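Side-chain contacts in ERPC (Borrelia burgdorferi, PDB 4BXM), which is an outer surface lipoprotein of the Erp family that probably helps the spirochaete acquire the complement regulator factor H: residues A[80-85]-A[90-95]; A[22-27]-A[149-154]; A[101-106]-A[143-148]. All blocks are in the same frame, centred on the assembly; numbering follows the deposited sequence.

Contact 1: A[80-85]-A[90-95]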
ATOM      1  N   ASN A  80      -6.574 -13.331  -5.184  1.00 23.57           N
ATOM      2  CA  ASN A  80      -7.857 -12.924  -5.784  1.00 25.21           C
ATOM      3  C   ASN A  80      -8.641 -11.854  -4.976  1.00 26.06           C
ATOM      4  O   ASN A  80      -9.127 -10.899  -5.537  1.00 23.04           O
ATOM      5  CB  ASN A  80      -8.729 -14.155  -6.062  1.00 26.80           C
ATOM      6  CG  ASN A  80      -8.193 -15.002  -7.218  1.00 33.84           C
ATOM      7  OD1 ASN A  80      -7.416 -14.550  -8.062  1.00 35.66           O
ATOM      8  ND2 ASN A  80      -8.594 -16.262  -7.246  1.00 38.64           N
ATOM      9  N   ASN A  81      -8.602 -11.927  -3.638  1.00 23.82           N
ATOM     10  CA  ASN A  81      -9.155 -10.878  -2.816  1.00 23.56           C
ATOM     11  C   ASN A  81      -8.369  -9.579  -3.062  1.00 21.62           C
ATOM     12  O   ASN A  81      -8.927  -8.484  -3.123  1.00 24.78           O
ATOM     13  CB  ASN A  81      -9.044 -11.236  -1.284  1.00 25.74           C
ATOM     14  CG  ASN A  81      -9.876 -12.443  -0.867  1.00 27.66           C
ATOM     15  OD1 ASN A  81      -9.632 -13.068   0.174  1.00 33.08           O
ATOM     16  ND2 ASN A  81     -10.862 -12.779  -1.660  1.00 26.32           N
ATOM     17  N   PHE A  82      -7.063  -9.655  -3.115  1.00 20.88           N
ATOM     18  CA  PHE A  82      -6.312  -8.415  -3.290  1.00 19.20           C
ATOM     19  C   PHE A  82      -6.657  -7.729  -4.635  1.00 18.59           C
ATOM     20  O   PHE A  82      -6.866  -6.558  -4.711  1.00 20.68           O
ATOM     21  CB  PHE A  82      -4.832  -8.730  -3.224  1.00 19.14           C
ATOM     22  CG  PHE A  82      -3.926  -7.565  -3.554  1.00 18.97           C
ATOM     23  CD1 PHE A  82      -3.589  -6.644  -2.579  1.00 20.48           C
ATOM     24  CD2 PHE A  82      -3.428  -7.410  -4.822  1.00 21.20           C
ATOM     25  CE1 PHE A  82      -2.784  -5.586  -2.880  1.00 22.50           C
ATOM     26  CE2 PHE A  82      -2.583  -6.370  -5.146  1.00 23.90           C
ATOM     27  CZ  PHE A  82      -2.222  -5.476  -4.178  1.00 23.74           C
ATOM     28  N   ILE A  83      -6.749  -8.490  -5.691  1.00 23.23           N
ATOM     29  CA  ILE A  83      -7.078  -7.934  -7.037  1.00 26.84           C
ATOM     30  C   ILE A  83      -8.445  -7.283  -6.992  1.00 24.16           C
ATOM     31  O   ILE A  83      -8.554  -6.169  -7.375  1.00 22.64           O
ATOM     32  CB  ILE A  83      -7.095  -8.991  -8.148  1.00 25.91           C
ATOM     33  CG1 ILE A  83      -5.727  -9.674  -8.315  1.00 31.13           C
ATOM     34  CG2 ILE A  83      -7.634  -8.404  -9.484  1.00 26.89           C
ATOM     35  CD1 ILE A  83      -4.598  -8.737  -8.438  1.00 32.93           C
ATOM     36  N   LYS A  84      -9.451  -8.019  -6.503  1.00 25.55           N
ATOM     37  CA  LYS A  84     -10.783  -7.490  -6.430  1.00 27.74           C
ATOM     38  C   LYS A  84     -10.783  -6.220  -5.560  1.00 28.02           C
ATOM     39  O   LYS A  84     -11.291  -5.139  -5.981  1.00 25.05           O
ATOM     40  CB  LYS A  84     -11.768  -8.536  -5.908  1.00 31.26           C
ATOM     41  CG  LYS A  84     -13.092  -7.924  -5.513  1.00 38.92           C
ATOM     42  CD  LYS A  84     -14.058  -8.962  -4.966  1.00 45.11           C
ATOM     43  CE  LYS A  84     -15.447  -8.334  -4.711  1.00 49.68           C
ATOM     44  NZ  LYS A  84     -15.348  -7.056  -3.890  1.00 50.72           N
ATOM     45  N   ALA A  85     -10.168  -6.314  -4.363  1.00 25.95           N
ATOM     46  CA  ALA A  85     -10.159  -5.178  -3.428  1.00 22.61           C
ATOM     47  C   ALA A  85      -9.539  -3.956  -4.021  1.00 23.07           C
ATOM     48  O   ALA A  85      -9.962  -2.791  -3.725  1.00 26.07           O
ATOM     49  CB  ALA A  85      -9.346  -5.510  -2.200  1.00 22.73           C
ATOM     50  N   GLY A  90     -13.067  -3.725  -1.344  1.00 25.07           N
ATOM     51  CA  GLY A  90     -13.247  -5.070  -0.749  1.00 23.76           C
ATOM     52  C   GLY A  90     -12.277  -5.261   0.396  1.00 25.07           C
ATOM     53  O   GLY A  90     -11.900  -4.301   1.028  1.00 22.23           O
ATOM     54  N   SER A  91     -11.759  -6.485   0.585  1.00 25.05           N
ATOM     55  CA  SER A  91     -10.841  -6.700   1.698  1.00 25.16           C
ATOM     56  C   SER A  91      -9.876  -7.854   1.335  1.00 22.77           C
ATOM     57  O   SER A  91     -10.170  -8.704   0.500  1.00 22.92           O
ATOM     58  CB  SER A  91     -11.609  -6.960   3.028  1.00 23.35           C
ATOM     59  OG  SER A  91     -12.266  -8.212   2.901  1.00 22.02           O
ATOM     60  N   PHE A  92      -8.690  -7.809   1.918  1.00 22.21           N
ATOM     61  CA  PHE A  92      -7.741  -8.932   1.818  1.00 21.87           C
ATOM     62  C   PHE A  92      -6.922  -8.967   3.094  1.00 20.79           C
ATOM     63  O   PHE A  92      -6.741  -7.949   3.811  1.00 26.25           O
ATOM     64  CB  PHE A  92      -6.841  -8.856   0.546  1.00 21.87           C
ATOM     65  CG  PHE A  92      -6.037  -7.608   0.492  1.00 21.55           C
ATOM     66  CD1 PHE A  92      -6.611  -6.420   0.062  1.00 20.06           C
ATOM     67  CD2 PHE A  92      -4.737  -7.582   0.988  1.00 22.76           C
ATOM     68  CE1 PHE A  92      -5.872  -5.263   0.040  1.00 20.09           C
ATOM     69  CE2 PHE A  92      -4.017  -6.408   1.024  1.00 21.36           C
ATOM     70  CZ  PHE A  92      -4.585  -5.252   0.528  1.00 21.04           C
ATOM     71  N   LYS A  93      -6.396 -10.147   3.367  1.00 22.32           N
ATOM     72  CA  LYS A  93      -5.462 -10.358   4.471  1.00 23.55           C
ATOM     73  C   LYS A  93      -3.995 -10.330   4.024  1.00 20.10           C
ATOM     74  O   LYS A  93      -3.580 -11.128   3.201  1.00 19.56           O
ATOM     75  CB  LYS A  93      -5.798 -11.682   5.177  1.00 26.91           C
ATOM     76  CG  LYS A  93      -5.416 -11.679   6.659  1.00 32.50           C
ATOM     77  CD  LYS A  93      -5.497 -13.091   7.245  1.00 35.88           C
ATOM     78  CE  LYS A  93      -4.242 -13.892   6.866  1.00 42.17           C
ATOM     79  NZ  LYS A  93      -4.440 -15.374   6.970  1.00 55.56           N
ATOM     80  N   THR A  94      -3.199  -9.481   4.651  1.00 18.69           N
ATOM     81  CA  THR A  94      -1.763  -9.551   4.517  1.00 18.37           C
ATOM     82  C   THR A  94      -1.155 -10.626   5.423  1.00 20.96           C
ATOM     83  O   THR A  94      -1.729 -10.942   6.472  1.00 21.34           O
ATOM     84  CB  THR A  94      -1.194  -8.172   4.829  1.00 18.88           C
ATOM     85  OG1 THR A  94      -1.537  -7.724   6.166  1.00 18.82           O
ATOM     86  CG2 THR A  94      -1.829  -7.191   3.840  1.00 19.93           C
ATOM     87  N   SER A  95       0.005 -11.166   5.053  1.00 20.56           N
ATOM     88  CA  SER A  95       0.768 -12.090   5.903  1.00 19.51           C
ATOM     89  C   SER A  95       1.617 -11.219   6.787  1.00 21.59           C
ATOM     90  O   SER A  95       1.722 -11.388   8.022  1.00 19.40           O
ATOM     91  CB  SER A  95       1.631 -13.004   5.024  1.00 22.83           C
ATOM     92  OG  SER A  95       2.204 -12.206   3.982  1.00 25.14           O
TER
HETATM   93  O   HOH W   1     -12.020  -8.158  -1.952  1.00 30.39           O

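Contact 2: A[22-27]-A[149-154]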
ATOM      1  N   PHE A  22       4.849  -3.638 -11.074  1.00 28.94           N
ATOM      2  CA  PHE A  22       4.445  -2.296 -11.561  1.00 24.82           C
ATOM      3  C   PHE A  22       4.542  -1.333 -10.377  1.00 28.07           C
ATOM      4  O   PHE A  22       4.662  -1.751  -9.198  1.00 28.54           O
ATOM      5  CB  PHE A  22       3.072  -2.351 -12.228  1.00 25.98           C
ATOM      6  CG  PHE A  22       1.936  -2.648 -11.271  1.00 28.12           C
ATOM      7  CD1 PHE A  22       1.416  -1.623 -10.445  1.00 29.80           C
ATOM      8  CD2 PHE A  22       1.444  -3.913 -11.130  1.00 28.67           C
ATOM      9  CE1 PHE A  22       0.393  -1.917  -9.523  1.00 33.49           C
ATOM     10  CE2 PHE A  22       0.402  -4.193 -10.238  1.00 29.59           C
ATOM     11  CZ  PHE A  22      -0.110  -3.191  -9.419  1.00 28.69           C
ATOM     12  N   THR A  23       4.495  -0.060 -10.684  1.00 26.03           N
ATOM     13  CA  THR A  23       4.794   0.975  -9.739  1.00 27.15           C
ATOM     14  C   THR A  23       3.654   1.951  -9.838  1.00 31.57           C
ATOM     15  O   THR A  23       3.198   2.293 -10.961  1.00 29.93           O
ATOM     16  CB  THR A  23       6.176   1.597 -10.031  1.00 29.54           C
ATOM     17  OG1 THR A  23       7.178   0.619  -9.753  1.00 32.22           O
ATOM     18  CG2 THR A  23       6.461   2.768  -9.150  1.00 31.97           C
ATOM     19  N   VAL A  24       3.125   2.338  -8.676  1.00 28.34           N
ATOM     20  CA  VAL A  24       2.086   3.366  -8.629  1.00 26.59           C
ATOM     21  C   VAL A  24       2.439   4.334  -7.557  1.00 26.79           C
ATOM     22  O   VAL A  24       3.096   3.980  -6.584  1.00 25.34           O
ATOM     23  CB  VAL A  24       0.622   2.814  -8.422  1.00 28.37           C
ATOM     24  CG1 VAL A  24       0.150   2.028  -9.625  1.00 34.40           C
ATOM     25  CG2 VAL A  24       0.440   2.019  -7.096  1.00 24.38           C
ATOM     26  N   LYS A  25       1.993   5.591  -7.737  1.00 27.38           N
ATOM     27  CA  LYS A  25       2.174   6.644  -6.776  1.00 28.19           C
ATOM     28  C   LYS A  25       1.196   6.398  -5.637  1.00 26.23           C
ATOM     29  O   LYS A  25       0.046   5.955  -5.843  1.00 25.94           O
ATOM     30  CB  LYS A  25       1.910   8.008  -7.380  1.00 35.12           C
ATOM     31  CG  LYS A  25       2.926   8.346  -8.467  1.00 37.30           C
ATOM     32  CD  LYS A  25       3.376   9.779  -8.322  1.00 48.62           C
ATOM     33  CE  LYS A  25       4.369  10.177  -9.406  1.00 51.09           C
ATOM     34  NZ  LYS A  25       3.600  10.710 -10.557  1.00 60.86           N
ATOM     35  N   ILE A  26       1.671   6.665  -4.436  1.00 25.17           N
ATOM     36  CA  ILE A  26       0.824   6.449  -3.298  1.00 26.81           C
ATOM     37  C   ILE A  26       0.783   7.689  -2.463  1.00 26.70           C
ATOM     38  O   ILE A  26       1.796   8.273  -2.184  1.00 25.76           O
ATOM     39  CB  ILE A  26       1.251   5.287  -2.445  1.00 25.26           C
ATOM     40  CG1 ILE A  26       0.237   5.057  -1.298  1.00 24.56           C
ATOM     41  CG2 ILE A  26       2.643   5.461  -1.898  1.00 25.18           C
ATOM     42  CD1 ILE A  26       0.478   3.710  -0.658  1.00 24.01           C
ATOM     43  N   LYS A  27      -0.414   8.051  -2.089  1.00 28.47           N
ATOM     44  CA  LYS A  27      -0.629   9.213  -1.189  1.00 34.62           C
ATOM     45  C   LYS A  27      -1.047   8.778   0.202  1.00 32.76           C
ATOM     46  O   LYS A  27      -1.782   7.750   0.347  1.00 34.99           O
ATOM     47  CB  LYS A  27      -1.771  10.051  -1.733  1.00 31.36           C
ATOM     48  CG  LYS A  27      -1.500  10.794  -3.000  1.00 32.31           C
ATOM     49  CD  LYS A  27      -2.846  11.353  -3.495  1.00 36.38           C
ATOM     50  CE  LYS A  27      -2.793  11.963  -4.867  1.00 34.84           C
ATOM     51  NZ  LYS A  27      -1.790  13.062  -4.898  1.00 42.16           N
ATOM     52  N   LEU A 149      -7.231   4.984  -8.747  1.00 26.35           N
ATOM     53  CA  LEU A 149      -7.946   3.787  -9.100  1.00 29.56           C
ATOM     54  C   LEU A 149      -7.613   3.289 -10.495  1.00 35.31           C
ATOM     55  O   LEU A 149      -7.528   2.062 -10.728  1.00 26.05           O
ATOM     56  CB  LEU A 149      -9.453   4.030  -8.963  1.00 31.91           C
ATOM     57  CG  LEU A 149     -10.300   2.891  -9.539  1.00 32.70           C
ATOM     58  CD1 LEU A 149     -10.070   1.574  -8.828  1.00 32.63           C
ATOM     59  CD2 LEU A 149     -11.741   3.311  -9.438  1.00 33.50           C
ATOM     60  N   GLU A 150      -7.392   4.235 -11.426  1.00 37.53           N
ATOM     61  CA  GLU A 150      -7.097   3.856 -12.814  1.00 38.24           C
ATOM     62  C   GLU A 150      -5.758   3.253 -12.963  1.00 34.17           C
ATOM     63  O   GLU A 150      -5.627   2.335 -13.712  1.00 34.94           O
ATOM     64  CB  GLU A 150      -7.228   5.058 -13.758  1.00 43.82           C
ATOM     65  CG  GLU A 150      -8.671   5.113 -14.282  1.00 52.86           C
ATOM     66  CD  GLU A 150      -9.043   3.826 -15.034  1.00 57.61           C
ATOM     67  OE1 GLU A 150      -8.232   3.429 -15.911  1.00 47.53           O
ATOM     68  OE2 GLU A 150     -10.105   3.207 -14.738  1.00 56.09           O
ATOM     69  N   ASP A 151      -4.785   3.766 -12.223  1.00 34.47           N
ATOM     70  CA  ASP A 151      -3.428   3.174 -12.152  1.00 37.33           C
ATOM     71  C   ASP A 151      -3.426   1.700 -11.777  1.00 37.23           C
ATOM     72  O   ASP A 151      -2.669   0.936 -12.367  1.00 35.39           O
ATOM     73  CB  ASP A 151      -2.549   3.892 -11.145  1.00 37.73           C
ATOM     74  CG  ASP A 151      -2.079   5.232 -11.626  1.00 46.82           C
ATOM     75  OD1 ASP A 151      -2.138   5.415 -12.869  1.00 49.59           O
ATOM     76  OD2 ASP A 151      -1.648   6.076 -10.752  1.00 48.21           O
ATOM     77  N   LEU A 152      -4.267   1.324 -10.791  1.00 34.10           N
ATOM     78  CA  LEU A 152      -4.386  -0.054 -10.322  1.00 30.56           C
ATOM     79  C   LEU A 152      -5.109  -0.922 -11.333  1.00 31.11           C
ATOM     80  O   LEU A 152      -4.661  -2.024 -11.647  1.00 28.97           O
ATOM     81  CB  LEU A 152      -5.109  -0.089  -8.946  1.00 28.71           C
ATOM     82  CG  LEU A 152      -4.309   0.457  -7.756  1.00 25.83           C
ATOM     83  CD1 LEU A 152      -5.184   0.782  -6.544  1.00 30.13           C
ATOM     84  CD2 LEU A 152      -3.227  -0.553  -7.360  1.00 25.37           C
ATOM     85  N   LYS A 153      -6.244  -0.447 -11.832  1.00 33.18           N
ATOM     86  CA  LYS A 153      -7.043  -1.180 -12.819  1.00 34.15           C
ATOM     87  C   LYS A 153      -6.236  -1.526 -14.084  1.00 32.09           C
ATOM     88  O   LYS A 153      -6.349  -2.631 -14.589  1.00 38.07           O
ATOM     89  CB  LYS A 153      -8.273  -0.388 -13.276  1.00 36.00           C
ATOM     90  CG  LYS A 153      -9.413  -0.343 -12.280  1.00 41.06           C
ATOM     91  CD  LYS A 153     -10.726   0.056 -12.987  1.00 46.49           C
ATOM     92  CE  LYS A 153     -11.841  -0.978 -12.822  1.00 48.53           C
ATOM     93  NZ  LYS A 153     -13.234  -0.494 -13.201  1.00 46.88           N
ATOM     94  N   LYS A 154      -5.461  -0.585 -14.586  1.00 32.77           N
ATOM     95  CA  LYS A 154      -4.675  -0.863 -15.747  1.00 37.54           C
ATOM     96  C   LYS A 154      -3.563  -1.890 -15.542  1.00 37.33           C
ATOM     97  O   LYS A 154      -3.212  -2.550 -16.449  1.00 42.54           O
ATOM     98  CB  LYS A 154      -4.170   0.411 -16.410  1.00 37.66           C
ATOM     99  CG  LYS A 154      -3.093   1.203 -15.725  1.00 46.06           C
ATOM    100  CD  LYS A 154      -2.625   2.281 -16.704  1.00 49.97           C
ATOM    101  CE  LYS A 154      -1.748   3.360 -16.058  1.00 54.59           C
ATOM    102  NZ  LYS A 154      -0.297   2.991 -16.175  1.00 55.74           N
TER
HETATM  103  O   HOH W   2       1.945   2.092 -14.148  1.00 43.98           O
HETATM  104  O   HOH W   3      -1.817   6.620  -7.680  1.00 34.51           O

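Contact 3: A[101-106]-A[143-148]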
ATOM      1  N   LYS A 101       7.141   4.811   8.234  1.00 35.56           N
ATOM      2  CA  LYS A 101       7.950   4.966   9.474  1.00 37.87           C
ATOM      3  C   LYS A 101       7.165   5.494  10.669  1.00 35.52           C
ATOM      4  O   LYS A 101       7.556   5.245  11.788  1.00 37.31           O
ATOM      5  CB  LYS A 101       9.204   5.850   9.226  1.00 43.30           C
ATOM      6  CG  LYS A 101       8.871   7.268   8.722  1.00 52.20           C
ATOM      7  CD  LYS A 101      10.021   8.284   8.877  1.00 61.67           C
ATOM      8  CE  LYS A 101       9.660   9.718   8.436  1.00 62.12           C
ATOM      9  NZ  LYS A 101       8.347  10.269   8.886  1.00 62.01           N
ATOM     10  N   ASP A 102       6.055   6.183  10.431  1.00 30.76           N
ATOM     11  CA  ASP A 102       5.211   6.698  11.507  1.00 37.05           C
ATOM     12  C   ASP A 102       4.346   5.633  12.157  1.00 39.49           C
ATOM     13  O   ASP A 102       3.688   5.897  13.152  1.00 40.04           O
ATOM     14  CB  ASP A 102       4.189   7.692  10.921  1.00 39.60           C
ATOM     15  CG  ASP A 102       4.815   8.982  10.481  1.00 49.94           C
ATOM     16  OD1 ASP A 102       5.882   9.344  11.040  1.00 47.34           O
ATOM     17  OD2 ASP A 102       4.194   9.636   9.610  1.00 57.44           O
ATOM     18  N   GLU A 103       4.218   4.473  11.509  1.00 34.56           N
ATOM     19  CA  GLU A 103       3.321   3.440  12.017  1.00 33.86           C
ATOM     20  C   GLU A 103       4.010   2.570  13.034  1.00 34.17           C
ATOM     21  O   GLU A 103       5.225   2.223  12.924  1.00 31.18           O
ATOM     22  CB  GLU A 103       2.762   2.588  10.876  1.00 30.99           C
ATOM     23  CG  GLU A 103       1.603   3.271  10.210  1.00 31.10           C
ATOM     24  CD  GLU A 103       1.349   2.724   8.828  1.00 33.18           C
ATOM     25  OE1 GLU A 103       2.010   3.253   7.914  1.00 28.18           O
ATOM     26  OE2 GLU A 103       0.471   1.795   8.675  1.00 27.46           O
ATOM     27  N   GLN A 104       3.192   2.157  13.991  1.00 32.18           N
ATOM     28  CA  GLN A 104       3.668   1.299  15.042  1.00 30.32           C
ATOM     29  C   GLN A 104       4.273   0.036  14.473  1.00 28.80           C
ATOM     30  O   GLN A 104       5.155  -0.508  15.030  1.00 30.78           O
ATOM     31  CB  GLN A 104       2.480   0.951  15.896  1.00 33.14           C
ATOM     32  CG  GLN A 104       2.853   0.199  17.122  1.00 41.93           C
ATOM     33  CD  GLN A 104       1.671   0.096  18.001  1.00 44.75           C
ATOM     34  OE1 GLN A 104       0.821   1.010  18.072  1.00 47.88           O
ATOM     35  NE2 GLN A 104       1.573  -1.041  18.670  1.00 48.84           N
ATOM     36  N   SER A 105       3.688  -0.489  13.402  1.00 31.26           N
ATOM     37  CA  SER A 105       4.135  -1.685  12.725  1.00 28.33           C
ATOM     38  C   SER A 105       5.490  -1.577  12.024  1.00 26.35           C
ATOM     39  O   SER A 105       6.071  -2.579  11.644  1.00 26.56           O
ATOM     40  CB  SER A 105       3.077  -2.096  11.678  1.00 29.43           C
ATOM     41  OG  SER A 105       2.791  -1.032  10.805  1.00 30.21           O
ATOM     42  N   ASN A 106       5.956  -0.365  11.763  1.00 27.17           N
ATOM     43  CA  ASN A 106       7.086  -0.209  10.891  1.00 28.88           C
ATOM     44  C   ASN A 106       8.305  -0.900  11.419  1.00 30.71           C
ATOM     45  O   ASN A 106       8.976  -1.603  10.675  1.00 30.17           O
ATOM     46  CB  ASN A 106       7.425   1.247  10.625  1.00 30.34           C
ATOM     47  CG  ASN A 106       8.326   1.391   9.441  1.00 30.07           C
ATOM     48  OD1 ASN A 106       7.928   1.236   8.257  1.00 33.86           O
ATOM     49  ND2 ASN A 106       9.512   1.707   9.717  1.00 30.29           N
ATOM     50  N   VAL A 143      -3.120   5.916  10.118  1.00 35.22           N
ATOM     51  CA  VAL A 143      -2.767   6.451   8.800  1.00 37.47           C
ATOM     52  C   VAL A 143      -3.753   5.954   7.740  1.00 34.49           C
ATOM     53  O   VAL A 143      -4.332   4.837   7.814  1.00 34.96           O
ATOM     54  CB  VAL A 143      -1.308   5.996   8.509  1.00 40.08           C
ATOM     55  CG1 VAL A 143      -1.369   4.570   7.982  1.00 43.92           C
ATOM     56  CG2 VAL A 143      -0.555   6.875   7.527  1.00 41.73           C
ATOM     57  N   GLU A 144      -3.983   6.757   6.734  1.00 35.25           N
ATOM     58  CA  GLU A 144      -4.846   6.335   5.657  1.00 30.34           C
ATOM     59  C   GLU A 144      -4.081   6.514   4.355  1.00 31.88           C
ATOM     60  O   GLU A 144      -3.295   7.454   4.221  1.00 29.18           O
ATOM     61  CB  GLU A 144      -6.130   7.142   5.655  1.00 31.94           C
ATOM     62  CG  GLU A 144      -7.219   6.581   4.735  1.00 34.98           C
ATOM     63  CD  GLU A 144      -8.417   7.507   4.578  1.00 40.78           C
ATOM     64  OE1 GLU A 144      -8.580   8.376   5.468  1.00 40.77           O
ATOM     65  OE2 GLU A 144      -9.204   7.364   3.586  1.00 38.76           O
ATOM     66  N   TYR A 145      -4.307   5.635   3.392  1.00 26.18           N
ATOM     67  CA  TYR A 145      -3.519   5.663   2.184  1.00 26.29           C
ATOM     68  C   TYR A 145      -4.477   5.793   1.029  1.00 27.14           C
ATOM     69  O   TYR A 145      -5.583   5.311   1.105  1.00 27.83           O
ATOM     70  CB  TYR A 145      -2.611   4.406   1.988  1.00 23.93           C
ATOM     71  CG  TYR A 145      -1.460   4.347   2.940  1.00 25.29           C
ATOM     72  CD1 TYR A 145      -0.277   5.004   2.657  1.00 24.51           C
ATOM     73  CD2 TYR A 145      -1.534   3.634   4.109  1.00 23.80           C
ATOM     74  CE1 TYR A 145       0.781   4.999   3.550  1.00 25.24           C
ATOM     75  CE2 TYR A 145      -0.466   3.566   4.961  1.00 22.83           C
ATOM     76  CZ  TYR A 145       0.700   4.245   4.683  1.00 23.02           C
ATOM     77  OH  TYR A 145       1.783   4.285   5.548  1.00 22.93           O
ATOM     78  N   ALA A 146      -4.003   6.391  -0.067  1.00 29.01           N
ATOM     79  CA  ALA A 146      -4.761   6.410  -1.334  1.00 30.46           C
ATOM     80  C   ALA A 146      -3.896   6.274  -2.567  1.00 27.31           C
ATOM     81  O   ALA A 146      -2.726   6.730  -2.632  1.00 26.76           O
ATOM     82  CB  ALA A 146      -5.630   7.662  -1.428  1.00 31.30           C
ATOM     83  N   ILE A 147      -4.485   5.612  -3.540  1.00 26.65           N
ATOM     84  CA  ILE A 147      -3.807   5.296  -4.797  1.00 28.46           C
ATOM     85  C   ILE A 147      -4.804   5.480  -5.918  1.00 24.55           C
ATOM     86  O   ILE A 147      -5.911   4.963  -5.862  1.00 25.41           O
ATOM     87  CB  ILE A 147      -3.348   3.804  -4.891  1.00 25.31           C
ATOM     88  CG1 ILE A 147      -2.251   3.528  -3.888  1.00 28.65           C
ATOM     89  CG2 ILE A 147      -2.863   3.533  -6.295  1.00 29.50           C
ATOM     90  CD1 ILE A 147      -2.031   2.083  -3.476  1.00 29.28           C
ATOM     91  N   LEU A 148      -4.383   6.086  -7.008  1.00 25.45           N
ATOM     92  CA  LEU A 148      -5.310   6.274  -8.114  1.00 27.02           C
ATOM     93  C   LEU A 148      -5.934   4.990  -8.653  1.00 24.91           C
ATOM     94  O   LEU A 148      -5.297   4.019  -8.998  1.00 26.25           O
ATOM     95  CB  LEU A 148      -4.616   7.070  -9.248  1.00 32.18           C
ATOM     96  CG  LEU A 148      -5.496   7.722 -10.305  1.00 39.15           C
ATOM     97  CD1 LEU A 148      -6.432   8.771  -9.684  1.00 41.82           C
ATOM     98  CD2 LEU A 148      -4.577   8.373 -11.338  1.00 38.28           C
TER

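Contact 1: A[80-85]-A[90-95]
Helix segment 80-85 runs roughly antiparallel to strand 90-93 (147°), with axes 6.7 Å apart at closest and N81 beside F92 and A85 beside G90. Two phenylalanines carry the contact. F82 turns an edge of its ring to the face of F92 in a T-shaped stack. The ring centroids are 4.9 Å apart and the planes meet at 81°. F82 CD1 sits 3.5 Å above the plane of the F92 ring, over its centre. The two side chains run alongside each other in the same direction. With CG anti to the backbone N (chi1 173°), the F82 ring is brought up against F92.

A85 meets F92 from another direction. Its CB lies at the ring edge, 3.7 Å from F92 CD1. F92 belongs to a strongly curved antiparallel sheet, and F82 reaches it from the helix. Strand 90-93 lies at one end of the strand order and pairs with strand 114-122. F82 also touches F72 and L74 of strand 67-74, and F92 touches L74 and I115. The two rings therefore bridge strands that lie far apart in the order, as the barrel-like curl of the sheet allows.

Nearer the surface the packing involves the backbone. N81 CB rests 3.3 Å from S91 O, and it also meets F92 CB. Water 1 bridges the two segments. It accepts a hydrogen bond from S91 N at 3.1 Å and gives a weak one to N81 O at 3.3 Å. At the turn end, A85 CA comes to 3.9 Å from G90 N. The glycine takes backbone angles that side-chain-bearing residues rarely adopt. The K84 chain bends its ammonium end toward this turn, where NZ makes a weak hydrogen bond to G89 O.

Contact 2: A[22-27]-A[149-154]
V24 and D151 form the close part of this contact. V24 CG1 meets D151 CB at 3.6 Å, and the two side chains run past one another, pointing opposite ways. CG1 lies beside the backbone N of V24 (chi1 -68°), and this branch does the touching. The other branch, CG2, comes only to 4.5 Å from L152 CD2. L152 CD2 lies at the edge of the F22 ring, near its plane, 4.4 Å from F22 CE1. This apolar side is buried but looser across the two segments. L152 continues onto I128 and I147 of the sheet, and F22 onto N155 and L156 further along the helix.

Towards the solvent side, water takes the place of direct bonds. Water 3 gives one hydrogen bond to K25 O at 2.7 Å and another to D151 OD2 at 3.1 Å. D151 thus packs with its CB while its carboxylate reaches the strand backbone through water. Water 2 accepts a hydrogen bond from K154 NZ and gives a weak one to T23 O. The segments run nearly antiparallel, at 162°, with axes 8.8 Å apart. Helix 149-156 carries on from strand 142-148 past the end of its pairing with strand 21-29: helix-on-sheet packing.

Contact 3: A[101-106]-A[143-148]
E103 OE1 takes a hydrogen bond from Y145 OH at 2.6 Å and a second from the backbone N of Y100. The tyrosine hydroxyl meets OE1 on its syn side, 26° out of the carboxylate plane. E103 and Y145 reach toward each other from the two sides of the contact. OE1 lies at the edge of the Y145 ring, near its plane, and the carboxylate and ring planes are 42° apart. The other oxygen, E103 OE2, is hydrogen-bonded to Y97 OH and to D133 N. Four hydrogen bonds hold this buried group and should fix its rotation. They are consistent with a carboxylate that stays ionised inside the protein.

V143 packs against the same group. V143 CG1 lies 3.4 Å from E103 CD and 3.4 Å from E103 OE2, and V143 stands roughly perpendicular to the E103 chain. The E103 chain is extended beyond CG (chi2 160°), which carries the carboxylate to strand 142-148. The Y145 ring is edge-to-face with F71 and meets F130. A buried glutamate, held by tyrosine hydroxyls and backbone N-H groups, thus joins the loop before helix 104-108 to the curved antiparallel sheet.

All three reach the same curved antiparallel sheet. Contacts 2 and 3 are buried, while contact 1 is partly buried. Contacts 2 and 3 touch through neighbouring strands 21-29 and 142-148: I26 packs on Y145, and K27 O and A146 N form a probable hydrogen bond. Helix 149-156 follows strand 142-148 directly. Contact 1 lies apart, about 15 and 17 Å from contacts 2 and 3, centre to centre. Contacts 1 and 2 each set a helix against a strand, with water on the polar side. Contact 1 is aromatic, while contact 2 is mostly aliphatic. Contact 3 instead joins a loop to a strand by a direct polar bond. Contact 2 closes the chain loop that holds both others.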